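PDB 3TMG: glycine betaine, L-proline ABC transporter, glycine/betaine/L-proline-binding protein (ProX) from Borrelia burgdorferi, which binds trimethyl glycine (glycine betaine) and probably delivers it to the membrane part of an ABC transporter for uptake. Local coordinates for residues V271-K274 with Y275-L278; K36-F39 with E40-Y44; D220-D223 with A224-F228; F231-D235 with D236-P240. All coordinates share one frame; numbering follows the deposited sequence. Where two conformers were deposited one is given.

How the contacts relate
Contacts 1, 2 and 3 form one neighbourhood at one end of the molecule, and each touches the other two. Contact 2 ends helix 26-41, contact 3 starts helix 222-230, and contact 1 folds the C-terminal tail against both. Contact 4 stands apart and starts helix 235-247. It is nearest the chain centre, about 12 Å from it between centres. Contacts 2 and 3 lie about 22 Å out and contact 1 about 28 Å; each is only partly buried. Contact 1 is a string of turns, tied by a lysine amine that bonds backbone carbonyls. Contact 2 closes a helix beside aromatic rings. Contact 3 opens one with a carboxylate, contact 4 with backbone bonds next to a tryptophan.

Contact 1 (V271-K274 with Y275-L278)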
loop_
_atom_site.group_PDB
_atom_site.type_symbol
_atom_site.label_atom_id
_atom_site.label_comp_id
_atom_site.label_asym_id
_atom_site.label_seq_id
_atom_site.Cartn_x
_atom_site.Cartn_y
_atom_site.Cartn_z
ATOM N N VAL A 271 12.049 9.861 15.634
ATOM C CA VAL A 271 11.470 10.823 16.581
ATOM C C VAL A 271 12.495 11.892 16.987
ATOM O O VAL A 271 13.705 11.622 16.982
ATOM C CB VAL A 271 10.792 10.158 17.838
ATOM C CG1 VAL A 271 9.749 9.116 17.456
ATOM C CG2 VAL A 271 11.800 9.597 18.858
ATOM N N PRO A 272 12.019 13.102 17.355
ATOM C CA PRO A 272 12.975 14.129 17.791
ATOM C C PRO A 272 13.756 13.672 19.024
ATOM O O PRO A 272 13.252 12.887 19.840
ATOM C CB PRO A 272 12.057 15.328 18.146
ATOM C CG PRO A 272 10.849 15.120 17.281
ATOM C CD PRO A 272 10.644 13.631 17.323
ATOM N N GLU A 273 14.975 14.188 19.148
ATOM C CA GLU A 273 15.893 13.878 20.242
ATOM C C GLU A 273 15.206 13.818 21.605
ATOM O O GLU A 273 15.332 12.841 22.343
ATOM C CB GLU A 273 17.016 14.943 20.250
ATOM C CG GLU A 273 18.088 14.730 21.301
ATOM C CD GLU A 273 18.756 13.378 21.185
ATOM O OE1 GLU A 273 19.001 12.908 20.057
ATOM O OE2 GLU A 273 19.044 12.792 22.242
ATOM N N LYS A 274 14.503 14.906 21.915
ATOM C CA LYS A 274 13.636 15.103 23.078
ATOM C C LYS A 274 12.838 13.851 23.526
ATOM O O LYS A 274 12.646 13.625 24.715
ATOM C CB LYS A 274 12.613 16.125 22.605
ATOM C CG LYS A 274 12.217 17.276 23.478
ATOM C CD LYS A 274 10.863 17.711 22.927
ATOM C CE LYS A 274 10.722 19.225 22.817
ATOM N NZ LYS A 274 9.499 19.533 22.011
ATOM N N TYR A 275 12.338 13.080 22.562
ATOM C CA TYR A 275 11.397 11.962 22.807
ATOM C C TYR A 275 12.022 10.569 22.801
ATOM O O TYR A 275 11.332 9.584 23.104
ATOM C CB TYR A 275 10.318 11.926 21.709
ATOM C CG TYR A 275 9.427 13.130 21.661
ATOM C CD1 TYR A 275 8.287 13.201 22.456
ATOM C CD2 TYR A 275 9.734 14.212 20.845
ATOM C CE1 TYR A 275 7.457 14.312 22.420
ATOM C CE2 TYR A 275 8.924 15.335 20.802
ATOM C CZ TYR A 275 7.780 15.376 21.571
ATOM O OH TYR A 275 6.963 16.492 21.539
ATOM N N LYS A 276 13.299 10.476 22.431
ATOM C CA LYS A 276 13.888 9.179 22.108
ATOM C C LYS A 276 13.856 8.239 23.310
ATOM O O LYS A 276 13.574 7.045 23.157
ATOM C CB LYS A 276 15.312 9.291 21.524
ATOM C CG LYS A 276 15.410 10.099 20.245
ATOM C CD LYS A 276 16.760 9.892 19.525
ATOM C CE LYS A 276 16.937 10.831 18.339
ATOM N NZ LYS A 276 16.304 10.347 17.075
ATOM N N THR A 277 14.085 8.763 24.508
ATOM C CA THR A 277 14.105 7.895 25.682
ATOM C C THR A 277 12.733 7.344 26.085
ATOM O O THR A 277 12.677 6.334 26.791
ATOM C CB THR A 277 14.819 8.516 26.891
ATOM O OG1 THR A 277 14.095 9.664 27.349
ATOM C CG2 THR A 277 16.201 8.906 26.501
ATOM N N LEU A 278 11.641 7.954 25.595
ATOM C CA LEU A 278 10.291 7.394 25.798
ATOM C C LEU A 278 10.138 5.996 25.157
ATOM O O LEU A 278 9.249 5.235 25.521
ATOM C CB LEU A 278 9.192 8.351 25.298
ATOM C CG LEU A 278 9.065 9.710 26.008
ATOM C CD1 LEU A 278 8.178 10.675 25.230
ATOM C CD2 LEU A 278 8.542 9.572 27.434
HETATM O O HOH W 1 15.330 11.459 24.710
#
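V271 meets K276 in two ways. Its CG2 slides past the lysine chain, 3.9 Å from K276 CG. Its carbonyl O takes a bond of 2.9 Å from K276 NZ, which arrives nearly along the C=O axis. The lysine chain runs extended and then bends at its last torsion (chi4 -84°), which turns NZ to that oxygen. K276 NZ also bonds to K268 O, so one amine ties two carbonyls near the end of helix 264-268.

P272 meets Y275 obliquely, with CD 3.7 Å from Y275 CD2. Its O accepts from Y275 N at 2.9 Å, and the same O lies in the plane of the tyrosine ring, at its edge. E273 O is gripped by K276 N at 3.1 Å and by a water that in turn accepts from T277 N. The E273 side chain bends back at chi2, and OE1 comes 3.4 Å from K276 CE without reaching the amine. K274 lies alongside Y275, its CD 3.7 Å from Y275 CE2. Both ends head for D223, which bonds to Y275 OH and makes a long, weak ion pair with K274 NZ.

The two bonds from residue i+3 back to i are typical of overlapping beta turns. They lead into a 3-10 turn that includes T277 and L278, in the tail after helix 264-268.

Contact 2 (K36-F39 with E40-Y44)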
loop_
_atom_site.group_PDB
_atom_site.type_symbol
_atom_site.label_atom_id
_atom_site.label_comp_id
_atom_site.label_asym_id
_atom_site.label_seq_id
_atom_site.Cartn_x
_atom_site.Cartn_y
_atom_site.Cartn_z
ATOM N N LYS A 36 0.673 5.419 14.592
ATOM C CA LYS A 36 -0.256 5.746 15.648
ATOM C C LYS A 36 0.373 5.481 17.042
ATOM O O LYS A 36 0.278 6.306 17.956
ATOM C CB LYS A 36 -1.536 4.931 15.471
ATOM C CG LYS A 36 -2.585 5.293 16.509
ATOM C CD LYS A 36 -3.846 4.503 16.188
ATOM C CE LYS A 36 -4.480 4.095 17.466
ATOM N NZ LYS A 36 -5.771 4.794 17.575
ATOM N N VAL A 37 0.972 4.310 17.202
ATOM C CA VAL A 37 1.636 3.914 18.464
ATOM C C VAL A 37 2.797 4.860 18.811
ATOM O O VAL A 37 2.918 5.316 19.942
ATOM C CB VAL A 37 2.092 2.434 18.398
ATOM C CG1 VAL A 37 2.937 2.075 19.616
ATOM C CG2 VAL A 37 0.851 1.536 18.334
ATOM N N VAL A 38 3.625 5.179 17.820
ATOM C CA VAL A 38 4.718 6.135 17.994
ATOM C C VAL A 38 4.210 7.507 18.506
ATOM O O VAL A 38 4.712 8.012 19.545
ATOM C CB VAL A 38 5.498 6.286 16.678
ATOM C CG1 VAL A 38 6.520 7.394 16.807
ATOM C CG2 VAL A 38 6.153 4.956 16.317
ATOM N N PHE A 39 3.198 8.081 17.831
ATOM C CA PHE A 39 2.627 9.363 18.269
ATOM C C PHE A 39 1.984 9.285 19.670
ATOM O O PHE A 39 2.108 10.214 20.472
ATOM C CB PHE A 39 1.642 9.920 17.253
ATOM C CG PHE A 39 2.280 10.570 16.074
ATOM C CD1 PHE A 39 3.159 11.640 16.239
ATOM C CD2 PHE A 39 1.978 10.156 14.777
ATOM C CE1 PHE A 39 3.749 12.250 15.126
ATOM C CE2 PHE A 39 2.548 10.769 13.681
ATOM C CZ PHE A 39 3.444 11.819 13.848
ATOM N N GLU A 40 1.291 8.187 19.970
ATOM C CA GLU A 40 0.763 7.986 21.319
ATOM C C GLU A 40 1.856 8.025 22.379
ATOM O O GLU A 40 1.662 8.667 23.440
ATOM C CB GLU A 40 -0.027 6.693 21.451
ATOM C CG GLU A 40 -1.351 6.728 20.705
ATOM C CD GLU A 40 -2.065 5.379 20.668
ATOM O OE1 GLU A 40 -1.473 4.328 20.992
ATOM O OE2 GLU A 40 -3.252 5.370 20.302
ATOM N N LYS A 41 2.972 7.341 22.120
ATOM C CA LYS A 41 4.065 7.327 23.095
ATOM C C LYS A 41 4.695 8.699 23.281
ATOM O O LYS A 41 5.208 8.998 24.374
ATOM C CB LYS A 41 5.098 6.277 22.769
ATOM C CG LYS A 41 4.628 4.901 23.194
ATOM C CD LYS A 41 5.438 3.826 22.513
ATOM C CE LYS A 41 6.768 3.634 23.233
ATOM N NZ LYS A 41 6.560 3.652 24.713
ATOM N N MET A 42 4.640 9.524 22.225
ATOM C CA MET A 42 4.996 10.946 22.293
ATOM C C MET A 42 3.929 11.847 22.942
ATOM O O MET A 42 4.152 13.058 23.077
ATOM C CB MET A 42 5.340 11.504 20.904
ATOM C CG MET A 42 6.548 10.861 20.247
ATOM S SD MET A 42 6.756 11.214 18.492
ATOM C CE MET A 42 6.745 13.021 18.449
ATOM N N GLY A 43 2.792 11.286 23.356
ATOM C CA GLY A 43 1.796 12.076 24.113
ATOM C C GLY A 43 0.703 12.681 23.239
ATOM O O GLY A 43 -0.016 13.574 23.672
ATOM N N TYR A 44 0.545 12.175 22.015
ATOM C CA TYR A 44 -0.536 12.631 21.145
ATOM C C TYR A 44 -1.817 11.820 21.326
ATOM O O TYR A 44 -1.790 10.603 21.597
ATOM C CB TYR A 44 -0.115 12.497 19.661
ATOM C CG TYR A 44 0.797 13.583 19.197
ATOM C CD1 TYR A 44 2.119 13.602 19.597
ATOM C CD2 TYR A 44 0.332 14.623 18.375
ATOM C CE1 TYR A 44 2.977 14.615 19.189
ATOM C CE2 TYR A 44 1.184 15.654 17.969
ATOM C CZ TYR A 44 2.513 15.632 18.373
ATOM O OH TYR A 44 3.403 16.616 17.996
#
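F39 points a ring edge at the face of Y44. F39 CD1 sits 4.0 Å above that face, offset toward the rim, and the planes meet at 60°. The centroids are 5.3 Å apart, an edge-to-face pair. M42 SD approaches the F39 ring obliquely, 5.3 Å from its centroid, as a Met-aromatic contact. The sulfur also touches V38 CG1, with the two side chains side by side. Around these groups, F39 packs on V18 and I20 of strand 16-22 and on A224 and V227 of helix 222-230.

On another side of the helix, K36 and E40 come together. E40 runs extended beyond CG (chi2 172°), which carries its carboxylate to K36. E40 OE2 is 3.3 Å from K36 CE, but K36 NZ is farther, in a long salt bridge of 3.8 Å. E40 OE1 bonds to Y253 OH of helix 252-262.

The helix closes at G43 in a Schellman motif. Y44 N bonds to F39 O at 2.9 Å, and G43 N bonds to E40 O, also at 2.9 Å. The positive phi of G43 (95°) turns the chain out toward strand 44-50, within the beta-alpha-beta unit of strand 16-22, helix 26-41 and strand 44-50.

The chemistry is split. Apolar and aromatic groups bind the helix end to its neighbours. The K36 to E40 ion pair is loose, and the helix end is closed by backbone bonds.

Contact 3 (D220-D223 with A224-F228); sequences DDFD and AYYVF
D221 reaches forward to A224. Its CG stands opposite the backbone N (chi1 -175°), which puts OD1 at the start of the helix. A224 N donates to D221 OD1 at 3.1 Å, and the bond is fairly straight, with an N-H...O angle of 160°. The donor comes from above the carboxylate plane. D221 OD2 rests 3.4 Å from A224 CB. Y44 OH makes a weak bond to the same carboxylate.

In both F222 and Y225, CG is likewise anti to the backbone N, which sends the two rings off in a similar direction. Their planes are nearly parallel, at 19°. They are slid apart, with centroids 6.0 Å from each other, and barely overlap. They touch through F222 CE1 and Y225 CD1, 3.8 Å apart. F222 CE2 also comes near the edge of the Y226 ring, at CD2. Beyond, the Y226 ring stacks on H230.

D223 has CG anti to the carbonyl carbon, and its carboxylate has Y275 as partner. Its carbonyl faces forward: D223 O accepts from V227 N and has V227 CG2 3.4 Å away. The regular i+4 ladder starts at D221, where Y225 N bonds to D221 O at 3.0 Å.

This is a helix N-cap with an aspartate as the cap. D221 sits between helix 217-220 and helix 222-230. The second helix packs on helix 26-41 and on strands 207-214 and 88-105.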
loop_
_atom_site.group_PDB
_atom_site.type_symbol
_atom_site.label_atom_id
_atom_site.label_comp_id
_atom_site.label_asym_id
_atom_site.label_seq_id
_atom_site.Cartn_x
_atom_site.Cartn_y
_atom_site.Cartn_z
ATOM N N ASP A 220 2.951 24.364 12.050
ATOM C CA ASP A 220 2.019 24.169 13.164
ATOM C C ASP A 220 2.492 23.226 14.232
ATOM O O ASP A 220 2.296 23.488 15.402
ATOM C CB ASP A 220 0.660 23.674 12.654
ATOM C CG ASP A 220 -0.066 24.716 11.837
ATOM O OD1 ASP A 220 0.375 25.873 11.847
ATOM O OD2 ASP A 220 -1.064 24.393 11.170
ATOM N N ASP A 221 3.089 22.115 13.827
ATOM C CA ASP A 221 3.485 21.085 14.755
ATOM C C ASP A 221 4.752 20.447 14.214
ATOM O O ASP A 221 4.717 19.455 13.482
ATOM C CB ASP A 221 2.358 20.059 14.939
ATOM C CG ASP A 221 2.672 19.018 15.992
ATOM O OD1 ASP A 221 3.833 18.939 16.481
ATOM O OD2 ASP A 221 1.737 18.256 16.328
ATOM N N PHE A 222 5.878 21.048 14.561
ATOM C CA PHE A 222 7.127 20.578 14.039
ATOM C C PHE A 222 7.495 19.173 14.488
ATOM O O PHE A 222 8.141 18.439 13.730
ATOM C CB PHE A 222 8.287 21.556 14.348
ATOM C CG PHE A 222 9.552 21.182 13.637
ATOM C CD1 PHE A 222 9.568 21.087 12.254
ATOM C CD2 PHE A 222 10.699 20.841 14.342
ATOM C CE1 PHE A 222 10.725 20.691 11.571
ATOM C CE2 PHE A 222 11.864 20.483 13.678
ATOM C CZ PHE A 222 11.880 20.403 12.296
ATOM N N ASP A 223 7.127 18.803 15.715
ATOM C CA ASP A 223 7.363 17.440 16.195
ATOM C C ASP A 223 6.639 16.390 15.341
ATOM O O ASP A 223 7.234 15.323 15.022
ATOM C CB ASP A 223 6.968 17.311 17.662
ATOM C CG ASP A 223 7.919 18.068 18.592
ATOM O OD1 ASP A 223 9.031 18.444 18.174
ATOM O OD2 ASP A 223 7.535 18.274 19.737
ATOM N N ALA A 224 5.381 16.674 14.967
ATOM C CA ALA A 224 4.614 15.738 14.126
ATOM C C ALA A 224 5.200 15.705 12.724
ATOM O O ALA A 224 5.354 14.635 12.157
ATOM C CB ALA A 224 3.117 16.062 14.062
ATOM N N TYR A 225 5.532 16.878 12.181
ATOM C CA TYR A 225 6.242 16.970 10.895
ATOM C C TYR A 225 7.513 16.128 10.882
ATOM O O TYR A 225 7.752 15.370 9.931
ATOM C CB TYR A 225 6.567 18.433 10.589
ATOM C CG TYR A 225 7.286 18.643 9.281
ATOM C CD1 TYR A 225 8.677 18.544 9.206
ATOM C CD2 TYR A 225 6.580 18.914 8.112
ATOM C CE1 TYR A 225 9.352 18.722 7.990
ATOM C CE2 TYR A 225 7.240 19.108 6.898
ATOM C CZ TYR A 225 8.628 19.019 6.840
ATOM O OH TYR A 225 9.315 19.187 5.636
ATOM N N TYR A 226 8.310 16.246 11.940
ATOM C CA TYR A 226 9.575 15.526 12.052
ATOM C C TYR A 226 9.359 14.018 11.953
ATOM O O TYR A 226 10.081 13.353 11.225
ATOM C CB TYR A 226 10.266 15.910 13.376
ATOM C CG TYR A 226 11.625 15.292 13.618
ATOM C CD1 TYR A 226 11.751 13.921 13.887
ATOM C CD2 TYR A 226 12.801 16.090 13.609
ATOM C CE1 TYR A 226 12.989 13.352 14.117
ATOM C CE2 TYR A 226 14.042 15.536 13.858
ATOM C CZ TYR A 226 14.125 14.182 14.128
ATOM O OH TYR A 226 15.372 13.634 14.341
ATOM N N VAL A 227 8.343 13.477 12.645
ATOM C CA VAL A 227 8.086 12.040 12.571
ATOM C C VAL A 227 7.695 11.630 11.136
ATOM O O VAL A 227 8.240 10.659 10.588
ATOM C CB VAL A 227 7.008 11.600 13.574
ATOM C CG1 VAL A 227 6.713 10.123 13.429
ATOM C CG2 VAL A 227 7.457 11.935 14.996
ATOM N N PHE A 228 6.764 12.360 10.519
ATOM C CA PHE A 228 6.427 12.076 9.123
ATOM C C PHE A 228 7.673 12.142 8.214
ATOM O O PHE A 228 7.836 11.319 7.279
ATOM C CB PHE A 228 5.334 13.034 8.599
ATOM C CG PHE A 228 3.922 12.724 9.108
ATOM C CD1 PHE A 228 3.300 11.509 8.805
ATOM C CD2 PHE A 228 3.213 13.661 9.844
ATOM C CE1 PHE A 228 1.998 11.231 9.247
ATOM C CE2 PHE A 228 1.909 13.388 10.306
ATOM C CZ PHE A 228 1.295 12.178 9.988
#

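Contact 4 (F231-D235 with D236-P240); sequences FYWSD and DLILP
I238 lies over one face of W233. Its CB is 3.9 Å from the centroid of the six-membered ring and only 13° off the ring normal, a CH-pi contact. Beyond CB, the isoleucine chain continues across the ring, and I238 CD1 comes 3.5 Å from W233 CZ2. F231 CZ covers the opposite face, 3.6 Å above the plane and toward the rim. L237 CB meets W233 CE3 obliquely at 4.0 Å. The tryptophan CG takes the position between backbone N and carbonyl carbon (chi1 63°), which swings the indole to the helix.

The next shell is backbone. S234 O accepts from both L237 N at 2.9 Å and I238 N at 3.1 Å. These bonds form the first turn and place I238 against the indole face. S234 is the N-cap; of its two conformers, the one described makes no side-chain capping bond. D235 O accepts from L239 N at 3.0 Å. P240 has no N-H to offer, and the helix kinks there. The side chains of D235 and L239 run alongside each other, and D235 OD1 bonds to Y95 OH. The I238 side chain is about 9 Å from the bound trimethyl glycine.

Farther out, W233 bonds through its backbone to N94 of strand 88-105. Its side chain and that of F231 lie on A31 of helix 26-41. Residues 231-234 join helix 222-230 to helix 235-247.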
loop_
_atom_site.group_PDB
_atom_site.type_symbol
_atom_site.label_atom_id
_atom_site.label_comp_id
_atom_site.label_asym_id
_atom_site.label_seq_id
_atom_site.Cartn_x
_atom_site.Cartn_y
_atom_site.Cartn_z
ATOM N N PHE A 231 10.078 8.892 9.164
ATOM C CA PHE A 231 9.577 7.519 9.080
ATOM C C PHE A 231 10.148 6.815 7.827
ATOM O O PHE A 231 9.956 7.289 6.717
ATOM C CB PHE A 231 8.054 7.532 9.017
ATOM C CG PHE A 231 7.445 6.180 8.740
ATOM C CD1 PHE A 231 7.636 5.138 9.629
ATOM C CD2 PHE A 231 6.691 5.963 7.582
ATOM C CE1 PHE A 231 7.070 3.881 9.365
ATOM C CE2 PHE A 231 6.116 4.699 7.304
ATOM C CZ PHE A 231 6.309 3.673 8.192
ATOM N N TYR A 232 10.773 5.664 8.020
ATOM C CA TYR A 232 11.347 4.909 6.907
ATOM C C TYR A 232 11.467 3.469 7.372
ATOM O O TYR A 232 11.895 3.209 8.513
ATOM C CB TYR A 232 12.763 5.443 6.523
ATOM C CG TYR A 232 13.247 4.793 5.258
ATOM C CD1 TYR A 232 13.940 3.559 5.291
ATOM C CD2 TYR A 232 12.909 5.351 4.024
ATOM C CE1 TYR A 232 14.338 2.940 4.101
ATOM C CE2 TYR A 232 13.276 4.761 2.845
ATOM C CZ TYR A 232 13.990 3.570 2.885
ATOM O OH TYR A 232 14.295 3.036 1.667
ATOM N N TRP A 233 11.105 2.532 6.512
ATOM C CA TRP A 233 11.398 1.135 6.847
ATOM C C TRP A 233 11.532 0.263 5.623
ATOM O O TRP A 233 11.345 0.746 4.490
ATOM C CB TRP A 233 10.358 0.597 7.848
ATOM C CG TRP A 233 8.923 0.549 7.367
ATOM C CD1 TRP A 233 8.363 1.059 6.190
ATOM C CD2 TRP A 233 7.822 -0.107 8.070
ATOM N NE1 TRP A 233 7.009 0.779 6.144
ATOM C CE2 TRP A 233 6.641 0.048 7.239
ATOM C CE3 TRP A 233 7.719 -0.793 9.293
ATOM C CZ2 TRP A 233 5.402 -0.480 7.608
ATOM C CZ3 TRP A 233 6.474 -1.312 9.668
ATOM C CH2 TRP A 233 5.339 -1.151 8.846
ATOM N N SER A 234 11.806 -1.032 5.874
ATOM C CA SER A 234 12.230 -1.968 4.837
ATOM C C SER A 234 11.557 -3.329 5.015
ATOM O O SER A 234 10.918 -3.585 6.027
ATOM C CB SER A 234 13.762 -2.128 4.873
ATOM O OG SER A 234 14.387 -0.868 4.888
ATOM N N ASP A 235 11.706 -4.191 4.005
ATOM C CA ASP A 235 11.084 -5.521 3.975
ATOM C C ASP A 235 11.256 -6.315 5.253
ATOM O O ASP A 235 10.347 -7.027 5.665
ATOM C CB ASP A 235 11.731 -6.354 2.834
ATOM C CG ASP A 235 11.134 -6.021 1.466
ATOM O OD1 ASP A 235 10.345 -5.086 1.382
ATOM O OD2 ASP A 235 11.448 -6.690 0.457
ATOM N N ASP A 236 12.445 -6.277 5.853
ATOM C CA ASP A 236 12.631 -7.125 7.025
ATOM C C ASP A 236 11.769 -6.712 8.212
ATOM O O ASP A 236 11.564 -7.534 9.094
ATOM C CB ASP A 236 14.073 -7.209 7.452
ATOM C CG ASP A 236 14.560 -5.931 7.996
ATOM O OD1 ASP A 236 14.050 -4.862 7.628
ATOM O OD2 ASP A 236 15.476 -5.985 8.808
ATOM N N LEU A 237 11.282 -5.457 8.240
ATOM C CA LEU A 237 10.298 -5.027 9.276
ATOM C C LEU A 237 8.830 -5.167 8.817
ATOM O O LEU A 237 7.963 -5.687 9.548
ATOM C CB LEU A 237 10.560 -3.572 9.701
ATOM C CG LEU A 237 12.004 -3.362 10.246
ATOM C CD1 LEU A 237 12.196 -1.910 10.686
ATOM C CD2 LEU A 237 12.271 -4.315 11.418
ATOM N N ILE A 238 8.540 -4.693 7.613
ATOM C CA ILE A 238 7.130 -4.624 7.154
ATOM C C ILE A 238 6.582 -6.015 6.801
ATOM O O ILE A 238 5.417 -6.305 7.115
ATOM C CB ILE A 238 6.931 -3.593 5.986
ATOM C CG1 ILE A 238 5.456 -3.478 5.591
ATOM C CG2 ILE A 238 7.673 -4.034 4.727
ATOM C CD1 ILE A 238 5.119 -2.320 4.627
ATOM N N LEU A 239 7.382 -6.880 6.168
ATOM C CA LEU A 239 6.836 -8.188 5.749
ATOM C C LEU A 239 6.407 -9.079 6.915
ATOM O O LEU A 239 5.300 -9.601 6.873
ATOM C CB LEU A 239 7.734 -8.958 4.729
ATOM C CG LEU A 239 7.736 -8.326 3.305
ATOM C CD1 LEU A 239 8.845 -8.898 2.449
ATOM C CD2 LEU A 239 6.380 -8.564 2.611
ATOM N N PRO A 240 7.247 -9.231 7.963
ATOM C CA PRO A 240 6.781 -10.036 9.079
ATOM C C PRO A 240 5.504 -9.474 9.721
ATOM O O PRO A 240 4.641 -10.251 10.195
ATOM C CB PRO A 240 7.927 -9.898 10.077
ATOM C CG PRO A 240 9.139 -9.924 9.178
ATOM C CD PRO A 240 8.704 -8.967 8.079
#